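GDSL-like Lipase (PDB 3P94) is a serine hydrolase of the SGNH superfamily with a flavodoxin-like fold, and probably cleaves acyl esters such as those of lysophospholipids. Local coordinates at residues 68-72 with 73-77. Numbering follows the deposited sequence. Where two conformers were deposited one is given.
Sequences QDVIN and LKPKA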
loop_
_atom_site.group_PDB
_atom_site.type_symbol
_atom_site.label_atom_id
_atom_site.label_comp_id
_atom_site.label_asym_id
_atom_site.label_seq_id
_atom_site.Cartn_x
_atom_site.Cartn_y
_atom_site.Cartn_z
ATOM N N GLN A 68 6.992 -0.223 14.146
ATOM C CA GLN A 68 5.871 -0.145 15.092
ATOM C C GLN A 68 4.590 -0.783 14.546
ATOM O O GLN A 68 3.916 -1.520 15.260
ATOM C CB GLN A 68 5.591 1.326 15.471
ATOM C CG GLN A 68 4.413 1.498 16.457
ATOM C CD GLN A 68 3.954 2.916 16.643
ATOM O OE1 GLN A 68 4.434 3.623 17.533
ATOM N NE2 GLN A 68 2.974 3.339 15.843
ATOM N N ASP A 69 4.243 -0.467 13.305
ATOM C CA ASP A 69 2.988 -0.907 12.727
ATOM C C ASP A 69 3.021 -2.227 11.975
ATOM O O ASP A 69 1.955 -2.700 11.591
ATOM C CB ASP A 69 2.428 0.228 11.859
ATOM C CG ASP A 69 1.873 1.397 12.689
ATOM O OD1 ASP A 69 1.822 1.276 13.935
ATOM O OD2 ASP A 69 1.473 2.414 12.089
ATOM N N VAL A 70 4.208 -2.851 11.795
ATOM C CA VAL A 70 4.305 -4.137 11.103
ATOM C C VAL A 70 5.148 -5.112 11.932
ATOM O O VAL A 70 4.601 -6.080 12.437
ATOM C CB VAL A 70 4.838 -4.058 9.627
ATOM C CG1 VAL A 70 4.928 -5.447 8.997
ATOM C CG2 VAL A 70 3.977 -3.147 8.766
ATOM N N ILE A 71 6.468 -4.870 12.050
ATOM C CA ILE A 71 7.417 -5.771 12.743
ATOM C C ILE A 71 6.954 -6.104 14.174
ATOM O O ILE A 71 6.883 -7.287 14.527
ATOM C CB ILE A 71 8.864 -5.207 12.749
ATOM C CG1 ILE A 71 9.398 -5.006 11.289
ATOM C CG2 ILE A 71 9.797 -6.110 13.593
ATOM C CD1 ILE A 71 10.661 -4.225 11.112
ATOM N N ASN A 72 6.627 -5.078 14.985
ATOM C CA ASN A 72 6.230 -5.284 16.381
ATOM C C ASN A 72 4.890 -6.025 16.541
ATOM O O ASN A 72 4.633 -6.552 17.630
ATOM C CB ASN A 72 6.222 -3.972 17.142
ATOM C CG ASN A 72 7.620 -3.403 17.365
ATOM O OD1 ASN A 72 8.643 -4.061 17.140
ATOM N ND2 ASN A 72 7.695 -2.150 17.797
ATOM N N LEU A 73 4.088 -6.134 15.460
ATOM C CA LEU A 73 2.820 -6.873 15.514
ATOM C C LEU A 73 3.029 -8.356 15.164
ATOM O O LEU A 73 2.094 -9.142 15.274
ATOM C CB LEU A 73 1.754 -6.232 14.599
ATOM C CG LEU A 73 1.332 -4.784 14.943
ATOM C CD1 LEU A 73 0.218 -4.332 14.043
ATOM C CD2 LEU A 73 0.887 -4.634 16.403
ATOM N N LYS A 74 4.266 -8.737 14.771
ATOM C CA LYS A 74 4.671 -10.101 14.389
ATOM C C LYS A 74 3.612 -10.807 13.476
ATOM O O LYS A 74 3.117 -11.875 13.836
ATOM C CB LYS A 74 4.964 -10.945 15.656
ATOM C CG LYS A 74 6.159 -10.436 16.463
ATOM C CD LYS A 74 6.310 -11.200 17.770
ATOM C CE LYS A 74 7.623 -10.917 18.451
ATOM N NZ LYS A 74 7.816 -11.814 19.623
ATOM N N PRO A 75 3.221 -10.235 12.312
ATOM C CA PRO A 75 2.229 -10.922 11.470
ATOM C C PRO A 75 2.841 -12.042 10.640
ATOM O O PRO A 75 4.049 -12.089 10.469
ATOM C CB PRO A 75 1.723 -9.801 10.559
ATOM C CG PRO A 75 2.914 -8.930 10.375
ATOM C CD PRO A 75 3.664 -8.973 11.682
ATOM N N LYS A 76 1.990 -12.910 10.082
ATOM C CA LYS A 76 2.411 -13.969 9.162
ATOM C C LYS A 76 2.842 -13.315 7.850
ATOM O O LYS A 76 3.833 -13.722 7.238
ATOM C CB LYS A 76 1.263 -14.963 8.910
ATOM C CG LYS A 76 0.884 -15.817 10.116
ATOM C CD LYS A 76 -0.228 -16.791 9.760
ATOM C CE LYS A 76 -0.535 -17.716 10.904
ATOM N NZ LYS A 76 -1.351 -18.866 10.463
ATOM N N ALA A 77 2.105 -12.265 7.441
ATOM C CA ALA A 77 2.379 -11.530 6.206
ATOM C C ALA A 77 2.037 -10.052 6.315
ATOM O O ALA A 77 1.284 -9.647 7.194
ATOM C CB ALA A 77 1.600 -12.150 5.052
#
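Val70 O accepts a hydrogen bond from Leu73 N at 3.1 Å. One residue on, Ile71 O accepts Lys74 N at 3.0 Å, and this second bond, with an N-H...O angle of 156°, closes a type I turn from Ile71 to Lys74. Lys74 is the first residue after the helix to leave helical phi/psi, with positive phi. Pro75, lacking an N-H, brings its CD to 3.1 Å from Val70 O, while its CG lies 4.3 Å from Val70 CG1. With CG anti to the carbonyl carbon (chi1 -62°) and CD1 extended beyond it, Leu73 brings CD1 to 3.4 Å from Asp69 O, a buried oxygen without a hydrogen-bond partner. Replacing Leu73 with an alanine would probably open a gap over Asp69 O and lose the packing on Val50 and Arg52. The Asp69 carboxylate is held by Asn16 at OD1 and by a salt bridge from Arg65 to OD2; in one of its two modelled conformers Gln68 NE2 also donates to OD1. The corner thus joins helix 59-71 to central strand 75-81: Leu73 packs against edge strand 49-53 and helix 13-16, whereas Val70 and Pro75 rest on strand 23-29, where Leu73 O pairs with Ser23 OG.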